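Side-chain contacts in SM80.1 Vicilin (Solanum melongena, PDB 5VF5), which probably serves as a 7S seed storage globulin of eggplant, built as a bicupin whose chain carries a copper ion and a sodium ion: residues A[21-26]-A[137-142]; A[80-85]-A[99-104]; A[246-251]-A[390-395]; A[359-364]-A[370-375]. All blocks are in the same frame, centred on the assembly; numbering follows the deposited sequence.

In the fold
Contacts 2 and 3 are buried inside the two cupin barrels, whereas contact 1 is only partly buried and contact 4 lies on the surface, its centre about 36 Å from the centre of the chain. The buried pair join strands facing each other across a barrel: contact 2 packs branched aliphatic ends, contact 3 brings a methionine to one phenylalanine's edge and an isoleucine to it obliquely. Their segments also touch, V100 CG2 lying 3.9 Å from F247 CZ. Contact 1, a loop pair beside the sodium site, mixes carboxylate with aromatic rings. Contact 4 is nested within the chain loop that contact 3 closes and joins tryptophan to phenylalanine in a helical excursion.

Contact 1 (A[21-26]-A[137-142]); sequences SRFRAS and EYFSAG. With NA (sodium ion), chain B.
F23 and E137 meet where two loops flank the N-terminal cupin barrel: 21-26 runs from the end of strand 20-21 toward strand 28-32, while 137-142 follows strand 120-128. The polar part of the meeting is a carboxylate at a ring edge. In one of the two modelled conformers of E137, OE1 lies near the F23 plane, 3.5 Å from F23 CE2, and the carboxylate and ring planes differ by only 6°. This geometry points the oxygen at the ring's C-H rim, where the weak positive charge of an aromatic ring is expected. With chi1 at 47°, F23 holds CG between its backbone N and carbonyl carbon, which turns that rim to the glutamate.

Apolar packing adds F139, whose CZ approaches F23 CE2 at 4.0 Å as the two side chains cross at about a right angle. R22 brings its CB to 4.2 Å from E137 OE1, while its NH1 bonds V135 O and stays 5.4 Å from E137 OE1. M62 of strand 60-65 touches both F23 and E137.

The same loop and the start of strand 28-32 hold the sodium ion through A25 O and G28 O, with A25 O 2.4 Å from the metal.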
loop_
_atom_site.group_PDB
_atom_site.type_symbol
_atom_site.label_atom_id
_atom_site.label_comp_id
_atom_site.label_asym_id
_atom_site.label_seq_id
_atom_site.Cartn_x
_atom_site.Cartn_y
_atom_site.Cartn_z
ATOM N N SER A 21 8.858 -7.680 -11.295
ATOM C CA SER A 21 9.836 -8.248 -10.357
ATOM C C SER A 21 11.182 -7.575 -10.525
ATOM O O SER A 21 11.684 -7.436 -11.635
ATOM C CB SER A 21 10.125 -9.768 -10.502
ATOM O OG SER A 21 9.015 -10.513 -10.275
ATOM N N ARG A 22 11.786 -7.197 -9.414
ATOM C CA ARG A 22 13.113 -6.597 -9.423
ATOM C C ARG A 22 14.262 -7.601 -9.495
ATOM O O ARG A 22 15.386 -7.256 -9.831
ATOM C CB ARG A 22 13.289 -5.663 -8.233
ATOM C CG ARG A 22 12.579 -4.308 -8.447
ATOM C CD ARG A 22 13.484 -3.373 -9.279
ATOM N NE ARG A 22 12.970 -2.032 -9.577
ATOM C CZ ARG A 22 13.120 -0.929 -8.828
ATOM N NH1 ARG A 22 13.707 -0.957 -7.642
ATOM N NH2 ARG A 22 12.597 0.215 -9.254
ATOM N N PHE A 23 13.953 -8.845 -9.194
ATOM C CA PHE A 23 14.941 -9.931 -9.248
ATOM C C PHE A 23 14.216 -11.249 -9.385
ATOM O O PHE A 23 12.999 -11.328 -9.155
ATOM C CB PHE A 23 15.867 -9.919 -8.033
ATOM C CG PHE A 23 15.167 -9.767 -6.686
ATOM C CD1 PHE A 23 14.372 -10.780 -6.174
ATOM C CD2 PHE A 23 15.315 -8.617 -5.930
ATOM C CE1 PHE A 23 13.747 -10.667 -4.955
ATOM C CE2 PHE A 23 14.669 -8.493 -4.715
ATOM C CZ PHE A 23 13.919 -9.534 -4.216
ATOM N N ARG A 24 14.983 -12.289 -9.712
ATOM C CA ARG A 24 14.469 -13.642 -9.798
ATOM C C ARG A 24 14.882 -14.384 -8.562
ATOM O O ARG A 24 16.058 -14.706 -8.404
ATOM C CB ARG A 24 15.078 -14.341 -11.015
ATOM C CG ARG A 24 14.927 -13.618 -12.316
ATOM C CD ARG A 24 13.473 -13.611 -12.748
ATOM N NE ARG A 24 13.353 -13.087 -14.108
ATOM C CZ ARG A 24 12.633 -12.028 -14.466
ATOM N NH1 ARG A 24 11.893 -11.350 -13.584
ATOM N NH2 ARG A 24 12.630 -11.658 -15.736
ATOM N N ALA A 25 13.935 -14.603 -7.653
ATOM C CA ALA A 25 14.230 -15.252 -6.397
ATOM C C ALA A 25 13.460 -16.547 -6.248
ATOM O O ALA A 25 12.272 -16.628 -6.571
ATOM C CB ALA A 25 13.890 -14.346 -5.211
ATOM N N SER A 26 14.103 -17.557 -5.695
ATOM C CA SER A 26 13.440 -18.829 -5.516
ATOM C C SER A 26 12.352 -18.794 -4.460
ATOM O O SER A 26 11.292 -19.457 -4.632
ATOM C CB SER A 26 14.473 -19.907 -5.197
ATOM O OG SER A 26 15.175 -19.591 -3.985
ATOM N N GLU A 137 17.106 -0.542 -4.871
ATOM C CA GLU A 137 17.616 -1.421 -3.796
ATOM C C GLU A 137 19.131 -1.543 -3.897
ATOM O O GLU A 137 19.697 -1.662 -4.995
ATOM C CB GLU A 137 17.047 -2.840 -3.888
ATOM C CG GLU A 137 15.570 -2.988 -3.563
ATOM C CD GLU A 137 15.119 -4.440 -3.705
ATOM O OE1 GLU A 137 15.485 -5.106 -4.717
ATOM O OE2 GLU A 137 14.398 -4.916 -2.809
ATOM N N TYR A 138 19.754 -1.571 -2.735
ATOM C CA TYR A 138 21.187 -1.650 -2.598
ATOM C C TYR A 138 21.524 -2.860 -1.768
ATOM O O TYR A 138 21.362 -2.831 -0.521
ATOM C CB TYR A 138 21.711 -0.375 -1.944
ATOM C CG TYR A 138 21.442 0.911 -2.721
ATOM C CD1 TYR A 138 20.188 1.514 -2.638
ATOM C CD2 TYR A 138 22.387 1.507 -3.574
ATOM C CE1 TYR A 138 19.875 2.646 -3.357
ATOM C CE2 TYR A 138 22.073 2.673 -4.260
ATOM C CZ TYR A 138 20.818 3.212 -4.179
ATOM O OH TYR A 138 20.506 4.379 -4.868
ATOM N N PHE A 139 21.944 -3.950 -2.407
ATOM C CA PHE A 139 22.297 -5.181 -1.701
ATOM C C PHE A 139 23.728 -5.130 -1.173
ATOM O O PHE A 139 24.694 -5.177 -1.918
ATOM C CB PHE A 139 22.132 -6.410 -2.602
ATOM C CG PHE A 139 20.719 -6.853 -2.725
ATOM C CD1 PHE A 139 20.126 -7.592 -1.727
ATOM C CD2 PHE A 139 19.946 -6.429 -3.778
ATOM C CE1 PHE A 139 18.785 -7.965 -1.779
ATOM C CE2 PHE A 139 18.624 -6.824 -3.858
ATOM C CZ PHE A 139 18.045 -7.567 -2.859
ATOM N N SER A 140 23.806 -5.030 0.159
ATOM C CA SER A 140 25.050 -5.126 0.889
ATOM C C SER A 140 25.448 -6.614 0.976
ATOM O O SER A 140 26.576 -6.989 0.690
ATOM C CB SER A 140 24.911 -4.474 2.273
ATOM O OG SER A 140 23.631 -4.769 2.840
ATOM N N ALA A 141 24.503 -7.433 1.406
ATOM C CA ALA A 141 24.608 -8.869 1.270
ATOM C C ALA A 141 24.592 -9.250 -0.186
ATOM O O ALA A 141 24.178 -8.484 -1.033
ATOM C CB ALA A 141 23.477 -9.561 2.023
ATOM N N GLY A 142 25.012 -10.456 -0.462
ATOM C CA GLY A 142 25.020 -10.914 -1.848
ATOM C C GLY A 142 26.403 -11.263 -2.290
ATOM O O GLY A 142 27.314 -11.411 -1.473
HETATM NA NA NA B . 10.148 -15.812 -7.149
HETATM O O HOH W 1 11.122 -13.843 -8.184
HETATM O O HOH W 2 9.456 -18.033 -6.357
HETATM O O HOH W 3 7.869 -15.447 -7.553
#

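Contact 2 (A[80-85]-A[99-104]); sequences GTISIA and DVLRLH
I82 and L101 reach toward each other tip to tip across the interior of the N-terminal cupin barrel, and the contact is wholly aliphatic. L101 CD2 does the touching from its side: it lies 3.8 Å from I82 CG2 and 3.9 Å from I82 CD1, so a single methyl sits against both branches of the isoleucine. The I82 torsion explains this, because chi1 of -171° sets CG1 opposite the backbone N and brings CG2 round between N and the carbonyl carbon, turning both arms to the leucine.

The second aliphatic pair is built differently. I84 and L103 slide past one another in opposite directions, and L103 CD1 packs beside the far end of I84, 3.8 Å from its CD1. A looser approach, I84 CD1 to L101 CD2 at 4.5 Å, connects the two pairs diagonally. All four side chains are buried.

The backbones are too far apart to pair as neighbours in a sheet. The strand axes come no closer than 10.9 Å and their directions differ by 20°, nearly parallel, which is the geometry of two strands facing each other through their side chains.

R102, in one of its two modelled conformers, forms salt bridges through NH2 to D240 and E70.

Strand 79-85 runs between 90-96 and 108-113 in one antiparallel sheet, whereas 100-103 lies at the edge of the other, beside 69-77. I109 of strand 108-113 and F73 of strand 69-77 each touch both I82 and L103, extending the apolar barrel interior around the four residues.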
loop_
_atom_site.group_PDB
_atom_site.type_symbol
_atom_site.label_atom_id
_atom_site.label_comp_id
_atom_site.label_asym_id
_atom_site.label_seq_id
_atom_site.Cartn_x
_atom_site.Cartn_y
_atom_site.Cartn_z
ATOM N N GLY A 80 6.080 -12.371 9.773
ATOM C CA GLY A 80 7.492 -12.276 9.353
ATOM C C GLY A 80 8.260 -11.394 10.291
ATOM O O GLY A 80 7.672 -10.506 10.920
ATOM N N THR A 81 9.568 -11.617 10.370
ATOM C CA THR A 81 10.390 -10.840 11.235
ATOM C C THR A 81 11.223 -9.886 10.388
ATOM O O THR A 81 11.862 -10.335 9.447
ATOM C CB THR A 81 11.297 -11.758 12.070
ATOM O OG1 THR A 81 10.441 -12.609 12.845
ATOM C CG2 THR A 81 12.207 -10.910 12.975
ATOM N N ILE A 82 11.183 -8.601 10.722
ATOM C CA ILE A 82 12.042 -7.603 10.100
ATOM C C ILE A 82 13.170 -7.273 11.044
ATOM O O ILE A 82 12.954 -7.005 12.223
ATOM C CB ILE A 82 11.292 -6.329 9.663
ATOM C CG1 ILE A 82 12.212 -5.446 8.829
ATOM C CG2 ILE A 82 10.689 -5.565 10.860
ATOM C CD1 ILE A 82 11.507 -4.340 8.121
ATOM N N SER A 83 14.383 -7.269 10.546
ATOM C CA SER A 83 15.548 -6.858 11.270
ATOM C C SER A 83 16.146 -5.619 10.622
ATOM O O SER A 83 16.409 -5.634 9.421
ATOM C CB SER A 83 16.557 -7.998 11.351
ATOM O OG SER A 83 15.974 -9.158 11.941
ATOM N N ILE A 84 16.383 -4.565 11.387
ATOM C CA ILE A 84 16.829 -3.277 10.899
ATOM C C ILE A 84 18.188 -2.967 11.533
ATOM O O ILE A 84 18.304 -2.897 12.763
ATOM C CB ILE A 84 15.826 -2.175 11.256
ATOM C CG1 ILE A 84 14.424 -2.592 10.865
ATOM C CG2 ILE A 84 16.249 -0.858 10.633
ATOM C CD1 ILE A 84 13.317 -1.689 11.354
ATOM N N ALA A 85 19.192 -2.759 10.720
ATOM C CA ALA A 85 20.566 -2.486 11.120
ATOM C C ALA A 85 20.926 -1.048 10.755
ATOM O O ALA A 85 20.970 -0.688 9.601
ATOM C CB ALA A 85 21.524 -3.456 10.496
ATOM N N ASP A 99 -0.102 -5.059 10.725
ATOM C CA ASP A 99 0.959 -4.194 11.234
ATOM C C ASP A 99 1.400 -3.187 10.171
ATOM O O ASP A 99 1.532 -3.535 8.970
ATOM C CB ASP A 99 2.169 -4.986 11.667
ATOM C CG ASP A 99 2.006 -5.690 13.009
ATOM O OD1 ASP A 99 1.047 -5.418 13.790
ATOM O OD2 ASP A 99 2.910 -6.520 13.304
ATOM N N VAL A 100 1.639 -1.983 10.629
ATOM C CA VAL A 100 2.151 -0.872 9.863
ATOM C C VAL A 100 3.474 -0.441 10.434
ATOM O O VAL A 100 3.566 -0.215 11.630
ATOM C CB VAL A 100 1.184 0.326 9.879
ATOM C CG1 VAL A 100 1.742 1.488 9.074
ATOM C CG2 VAL A 100 -0.212 -0.080 9.403
ATOM N N LEU A 101 4.509 -0.294 9.590
ATOM C CA LEU A 101 5.847 0.057 10.039
ATOM C C LEU A 101 6.415 1.110 9.130
ATOM O O LEU A 101 6.503 0.882 7.909
ATOM C CB LEU A 101 6.763 -1.174 10.051
ATOM C CG LEU A 101 8.163 -0.955 10.579
ATOM C CD1 LEU A 101 8.187 -0.714 12.065
ATOM C CD2 LEU A 101 9.027 -2.158 10.214
ATOM N N ARG A 102 6.780 2.263 9.681
ATOM C CA ARG A 102 7.549 3.268 8.930
ATOM C C ARG A 102 9.020 2.871 8.974
ATOM O O ARG A 102 9.593 2.675 10.037
ATOM C CB ARG A 102 7.325 4.622 9.573
ATOM C CG ARG A 102 8.122 5.760 9.010
ATOM C CD ARG A 102 7.471 6.365 7.791
ATOM N NE ARG A 102 8.272 7.526 7.456
ATOM C CZ ARG A 102 9.412 7.491 6.780
ATOM N NH1 ARG A 102 9.825 6.365 6.188
ATOM N NH2 ARG A 102 10.096 8.593 6.610
ATOM N N LEU A 103 9.622 2.758 7.783
ATOM C CA LEU A 103 11.034 2.420 7.652
ATOM C C LEU A 103 11.765 3.617 7.027
ATOM O O LEU A 103 11.517 4.019 5.844
ATOM C CB LEU A 103 11.166 1.213 6.715
ATOM C CG LEU A 103 12.533 0.587 6.631
ATOM C CD1 LEU A 103 12.941 -0.064 7.951
ATOM C CD2 LEU A 103 12.527 -0.420 5.470
ATOM N N HIS A 104 12.699 4.161 7.759
ATOM C CA HIS A 104 13.488 5.263 7.262
ATOM C C HIS A 104 14.305 4.830 6.046
ATOM O O HIS A 104 14.847 3.724 5.978
ATOM C CB HIS A 104 14.449 5.786 8.369
ATOM C CG HIS A 104 13.767 6.550 9.441
ATOM N ND1 HIS A 104 13.392 7.865 9.290
ATOM C CD2 HIS A 104 13.396 6.185 10.694
ATOM C CE1 HIS A 104 12.816 8.282 10.409
ATOM N NE2 HIS A 104 12.801 7.280 11.275
#

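Contact 3 (A[246-251]-A[390-395]); sequences AFMNIN and SYFVAG
F392 CE2 is the common point of contact for M248, which lies at the ring's edge, and I250, which comes in obliquely. The methionine comes up near the ring plane: M248 CG lies 4.0 Å from F392 CE2. Its sulfur also belongs at the edge, with SD 5.2 Å from the ring centroid and 80° off the ring normal. This is a Met-aromatic contact at the ring's edge, made by one of the two modelled conformers of M248. M248 reaches it by extending CG opposite its backbone N, chi1 -177°, before bending at the third torsion.

I250 crosses the phenylalanine at about a right angle and touches with its CG1, 4.0 Å from F392 CE2. The backbone of the intervening N249 approaches the same corner through its carbonyl oxygen. N249 sends its CB away from segment 390-395, and its amide bonds N336 and Q226. The side chains of M248 and I250, two residues apart on the strand, both meet the ring, as expected for an extended strand with successive side chains on opposite faces.

The two strand axes are 9.3 Å apart and inclined at 16°. Strand 392-394 pairs with 254-261, while 243-250 lies in another sheet between 225-230 and 337-344. V256 touches both I250 and F392. Packing of this sort, between sheets and through buried apolar side chains, is typical of the interior of a cupin beta-barrel, here the C-terminal one.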
loop_
_atom_site.group_PDB
_atom_site.type_symbol
_atom_site.label_atom_id
_atom_site.label_comp_id
_atom_site.label_asym_id
_atom_site.label_seq_id
_atom_site.Cartn_x
_atom_site.Cartn_y
_atom_site.Cartn_z
ATOM N N ALA A 246 -5.016 3.130 5.149
ATOM C CA ALA A 246 -6.417 2.887 5.314
ATOM C C ALA A 246 -6.661 1.395 5.050
ATOM O O ALA A 246 -6.089 0.779 4.140
ATOM C CB ALA A 246 -7.249 3.735 4.378
ATOM N N PHE A 247 -7.579 0.840 5.817
ATOM C CA PHE A 247 -8.050 -0.518 5.661
ATOM C C PHE A 247 -9.560 -0.492 5.443
ATOM O O PHE A 247 -10.295 0.030 6.288
ATOM C CB PHE A 247 -7.743 -1.302 6.936
ATOM C CG PHE A 247 -6.283 -1.308 7.306
ATOM C CD1 PHE A 247 -5.724 -0.280 8.042
ATOM C CD2 PHE A 247 -5.462 -2.333 6.845
ATOM C CE1 PHE A 247 -4.382 -0.308 8.386
ATOM C CE2 PHE A 247 -4.116 -2.394 7.206
ATOM C CZ PHE A 247 -3.569 -1.350 7.951
ATOM N N MET A 248 -10.012 -0.991 4.295
ATOM C CA MET A 248 -11.444 -1.005 4.004
ATOM C C MET A 248 -11.836 -2.419 3.697
ATOM O O MET A 248 -11.207 -3.073 2.872
ATOM C CB MET A 248 -11.815 -0.052 2.861
ATOM C CG MET A 248 -13.306 0.017 2.584
ATOM S SD MET A 248 -13.747 1.470 1.636
ATOM C CE MET A 248 -13.169 0.889 0.065
ATOM N N ASN A 249 -12.903 -2.859 4.356
ATOM C CA ASN A 249 -13.511 -4.131 4.100
ATOM C C ASN A 249 -14.976 -3.917 3.764
ATOM O O ASN A 249 -15.692 -3.234 4.504
ATOM C CB ASN A 249 -13.394 -5.072 5.299
ATOM C CG ASN A 249 -13.843 -6.490 4.951
ATOM O OD1 ASN A 249 -13.305 -7.117 4.045
ATOM N ND2 ASN A 249 -14.886 -6.943 5.578
ATOM N N ILE A 250 -15.390 -4.483 2.633
ATOM C CA ILE A 250 -16.795 -4.486 2.223
ATOM C C ILE A 250 -17.255 -5.953 2.289
ATOM O O ILE A 250 -16.694 -6.844 1.606
ATOM C CB ILE A 250 -16.978 -3.903 0.815
ATOM C CG1 ILE A 250 -16.360 -2.491 0.731
ATOM C CG2 ILE A 250 -18.459 -3.869 0.459
ATOM C CD1 ILE A 250 -16.449 -1.860 -0.611
ATOM N N ASN A 251 -18.272 -6.198 3.098
ATOM C CA ASN A 251 -18.765 -7.547 3.235
ATOM C C ASN A 251 -19.395 -8.049 1.937
ATOM O O ASN A 251 -19.829 -7.261 1.088
ATOM C CB ASN A 251 -19.781 -7.596 4.348
ATOM C CG ASN A 251 -19.198 -7.352 5.722
ATOM O OD1 ASN A 251 -18.044 -7.623 5.989
ATOM N ND2 ASN A 251 -20.036 -6.931 6.625
ATOM N N SER A 390 -25.772 4.143 6.887
ATOM C CA SER A 390 -24.605 4.960 6.496
ATOM C C SER A 390 -23.442 4.110 6.121
ATOM O O SER A 390 -23.320 2.966 6.563
ATOM C CB SER A 390 -24.179 5.903 7.633
ATOM O OG SER A 390 -25.179 6.856 7.921
ATOM N N TYR A 391 -22.618 4.687 5.227
ATOM C CA TYR A 391 -21.253 4.228 4.913
ATOM C C TYR A 391 -21.175 3.009 4.039
ATOM O O TYR A 391 -20.635 3.077 2.904
ATOM C CB TYR A 391 -20.416 4.010 6.190
ATOM C CG TYR A 391 -20.511 5.155 7.161
ATOM C CD1 TYR A 391 -20.312 6.451 6.755
ATOM C CD2 TYR A 391 -20.857 4.932 8.473
ATOM C CE1 TYR A 391 -20.439 7.515 7.640
ATOM C CE2 TYR A 391 -20.966 5.979 9.369
ATOM C CZ TYR A 391 -20.760 7.257 8.962
ATOM O OH TYR A 391 -20.853 8.281 9.870
ATOM N N PHE A 392 -21.759 1.897 4.493
ATOM C CA PHE A 392 -21.812 0.668 3.691
ATOM C C PHE A 392 -23.204 0.082 3.768
ATOM O O PHE A 392 -23.815 0.065 4.846
ATOM C CB PHE A 392 -20.822 -0.373 4.176
ATOM C CG PHE A 392 -19.400 0.116 4.303
ATOM C CD1 PHE A 392 -18.971 0.744 5.467
ATOM C CD2 PHE A 392 -18.487 -0.101 3.313
ATOM C CE1 PHE A 392 -17.652 1.177 5.600
ATOM C CE2 PHE A 392 -17.167 0.313 3.442
ATOM C CZ PHE A 392 -16.748 0.945 4.583
ATOM N N VAL A 393 -23.700 -0.366 2.610
ATOM C CA VAL A 393 -25.061 -0.888 2.505
ATOM C C VAL A 393 -25.082 -2.092 1.564
ATOM O O VAL A 393 -24.077 -2.402 0.926
ATOM C CB VAL A 393 -26.044 0.204 2.014
ATOM C CG1 VAL A 393 -26.037 1.415 2.904
ATOM C CG2 VAL A 393 -25.779 0.642 0.602
ATOM N N ALA A 394 -26.241 -2.756 1.448
ATOM C CA ALA A 394 -26.361 -3.820 0.479
ATOM C C ALA A 394 -26.161 -3.266 -0.934
ATOM O O ALA A 394 -26.704 -2.235 -1.297
ATOM C CB ALA A 394 -27.731 -4.465 0.575
ATOM N N GLY A 395 -25.407 -3.995 -1.729
ATOM C CA GLY A 395 -25.199 -3.648 -3.126
ATOM C C GLY A 395 -26.382 -4.080 -3.952
ATOM O O GLY A 395 -27.283 -4.760 -3.439
#

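Contact 4 (A[359-364]-A[370-375]); sequences NIWRNI and ELSFNM
S372 and F373, near the end of helix 366-373, both face W361 of the preceding 3-10 turn. S372 comes first. Its OG lies at the indole edge, in the ring plane, 3.9 Å from W361 CZ3; the approach is a van der Waals contact, for the hydroxyl is hydrogen-bonded to A368 O one turn earlier in its helix.

F373 follows and supplies the main packing. Its CE2 lies over one face of the indole, and its CZ reaches W361 CH2 at 3.6 Å. The side chains come from opposite directions, but the planes are inclined at 47°, with the centroids of the indole six-membered ring and the F373 ring 5.2 Å apart, so the rings meet obliquely. On the tryptophan side the backbone is set by an Asx turn: W361 N donates to N359 OD1 over 2.9 Å at an N-H...O angle of 154°, with the donor well above the amide carbonyl plane. The 3-10 segment 360-362 precedes helix 366-373 in a helical extension beyond the C-terminal cupin barrel, as in related 7S globulins. I364 CD1 also covers part of an indole face, 3.5 Å above its plane.

N374 then leaves the helix with positive phi, 52°. Beyond it M375 turns to V380 and I383 of helix 377-385, and V380 also touches F373.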
loop_
_atom_site.group_PDB
_atom_site.type_symbol
_atom_site.label_atom_id
_atom_site.label_comp_id
_atom_site.label_asym_id
_atom_site.label_seq_id
_atom_site.Cartn_x
_atom_site.Cartn_y
_atom_site.Cartn_z
ATOM N N ASN A 359 -24.246 12.078 5.507
ATOM C CA ASN A 359 -23.692 12.509 4.230
ATOM C C ASN A 359 -23.636 14.016 4.168
ATOM O O ASN A 359 -24.210 14.679 5.028
ATOM C CB ASN A 359 -24.472 11.897 3.072
ATOM C CG ASN A 359 -25.731 12.638 2.738
ATOM O OD1 ASN A 359 -25.732 13.445 1.844
ATOM N ND2 ASN A 359 -26.785 12.350 3.406
ATOM N N ILE A 360 -22.993 14.586 3.150
ATOM C CA ILE A 360 -22.839 16.022 3.098
ATOM C C ILE A 360 -24.149 16.787 3.059
ATOM O O ILE A 360 -24.219 17.913 3.560
ATOM C CB ILE A 360 -21.918 16.473 1.974
ATOM C CG1 ILE A 360 -22.456 16.064 0.607
ATOM C CG2 ILE A 360 -20.505 15.947 2.247
ATOM C CD1 ILE A 360 -21.726 16.689 -0.554
ATOM N N TRP A 361 -25.192 16.190 2.478
ATOM C CA TRP A 361 -26.466 16.891 2.326
ATOM C C TRP A 361 -27.166 17.105 3.663
ATOM O O TRP A 361 -28.044 17.981 3.781
ATOM C CB TRP A 361 -27.372 16.201 1.321
ATOM C CG TRP A 361 -26.830 16.276 -0.066
ATOM C CD1 TRP A 361 -26.089 15.328 -0.700
ATOM C CD2 TRP A 361 -26.985 17.337 -0.988
ATOM N NE1 TRP A 361 -25.773 15.721 -1.954
ATOM C CE2 TRP A 361 -26.299 16.968 -2.166
ATOM C CE3 TRP A 361 -27.619 18.576 -0.947
ATOM C CZ2 TRP A 361 -26.247 17.787 -3.273
ATOM C CZ3 TRP A 361 -27.558 19.378 -2.059
ATOM C CH2 TRP A 361 -26.854 19.001 -3.188
ATOM N N ARG A 362 -26.760 16.358 4.682
ATOM C CA ARG A 362 -27.246 16.610 6.057
ATOM C C ARG A 362 -26.949 18.037 6.499
ATOM O O ARG A 362 -27.647 18.579 7.382
ATOM C CB ARG A 362 -26.611 15.650 7.109
ATOM C CG ARG A 362 -27.080 14.217 7.045
ATOM C CD ARG A 362 -28.546 14.038 7.460
ATOM N NE ARG A 362 -28.800 14.323 8.875
ATOM C CZ ARG A 362 -28.651 13.446 9.860
ATOM N NH1 ARG A 362 -28.245 12.203 9.602
ATOM N NH2 ARG A 362 -28.925 13.813 11.112
ATOM N N ASN A 363 -25.888 18.608 5.931
ATOM C CA ASN A 363 -25.371 19.929 6.295
ATOM C C ASN A 363 -25.658 20.989 5.249
ATOM O O ASN A 363 -24.995 22.047 5.235
ATOM C CB ASN A 363 -23.911 19.782 6.620
ATOM C CG ASN A 363 -23.703 18.935 7.850
ATOM O OD1 ASN A 363 -24.394 19.147 8.847
ATOM N ND2 ASN A 363 -22.872 17.897 7.755
ATOM N N ILE A 364 -26.678 20.724 4.416
ATOM C CA ILE A 364 -27.149 21.676 3.407
ATOM C C ILE A 364 -28.619 21.943 3.717
ATOM O O ILE A 364 -29.377 21.008 3.927
ATOM C CB ILE A 364 -26.917 21.138 1.975
ATOM C CG1 ILE A 364 -25.395 21.010 1.772
ATOM C CG2 ILE A 364 -27.559 22.060 0.949
ATOM C CD1 ILE A 364 -24.951 20.452 0.448
ATOM N N GLU A 370 -33.678 22.708 -2.636
ATOM C CA GLU A 370 -34.695 23.060 -3.607
ATOM C C GLU A 370 -34.073 23.740 -4.820
ATOM O O GLU A 370 -34.410 23.422 -5.973
ATOM C CB GLU A 370 -35.774 23.954 -2.963
ATOM C CG GLU A 370 -36.796 24.512 -3.969
ATOM C CD GLU A 370 -38.108 24.890 -3.339
ATOM O OE1 GLU A 370 -38.548 24.315 -2.289
ATOM O OE2 GLU A 370 -38.715 25.796 -3.914
ATOM N N LEU A 371 -33.182 24.696 -4.576
ATOM C CA LEU A 371 -32.507 25.398 -5.685
ATOM C C LEU A 371 -31.552 24.489 -6.449
ATOM O O LEU A 371 -31.395 24.617 -7.663
ATOM C CB LEU A 371 -31.784 26.625 -5.191
ATOM C CG LEU A 371 -32.691 27.791 -4.817
ATOM C CD1 LEU A 371 -31.983 28.779 -3.937
ATOM C CD2 LEU A 371 -33.148 28.523 -6.053
ATOM N N SER A 372 -30.925 23.559 -5.747
ATOM C CA SER A 372 -29.960 22.641 -6.339
ATOM C C SER A 372 -30.575 21.784 -7.418
ATOM O O SER A 372 -29.973 21.589 -8.492
ATOM C CB SER A 372 -29.389 21.706 -5.282
ATOM O OG SER A 372 -28.487 22.391 -4.399
ATOM N N PHE A 373 -31.785 21.273 -7.142
ATOM C CA PHE A 373 -32.398 20.272 -8.015
ATOM C C PHE A 373 -33.689 20.697 -8.680
ATOM O O PHE A 373 -34.290 19.888 -9.369
ATOM C CB PHE A 373 -32.590 18.964 -7.244
ATOM C CG PHE A 373 -31.304 18.395 -6.720
ATOM C CD1 PHE A 373 -30.318 17.942 -7.580
ATOM C CD2 PHE A 373 -31.041 18.393 -5.374
ATOM C CE1 PHE A 373 -29.130 17.459 -7.101
ATOM C CE2 PHE A 373 -29.851 17.899 -4.890
ATOM C CZ PHE A 373 -28.888 17.459 -5.750
ATOM N N ASN A 374 -34.073 21.961 -8.525
ATOM C CA ASN A 374 -35.284 22.495 -9.156
ATOM C C ASN A 374 -36.476 21.592 -8.838
ATOM O O ASN A 374 -37.235 21.213 -9.724
ATOM C CB ASN A 374 -35.110 22.647 -10.673
ATOM C CG ASN A 374 -36.250 23.409 -11.312
ATOM O OD1 ASN A 374 -36.934 24.198 -10.665
ATOM N ND2 ASN A 374 -36.475 23.149 -12.601
ATOM N N MET A 375 -36.613 21.269 -7.546
ATOM C CA MET A 375 -37.770 20.543 -7.073
ATOM C C MET A 375 -38.015 20.899 -5.630
ATOM O O MET A 375 -37.124 21.408 -4.965
ATOM C CB MET A 375 -37.673 19.029 -7.285
ATOM C CG MET A 375 -36.330 18.412 -7.098
ATOM S SD MET A 375 -36.423 16.661 -7.523
ATOM C CE MET A 375 -37.252 16.005 -6.077
#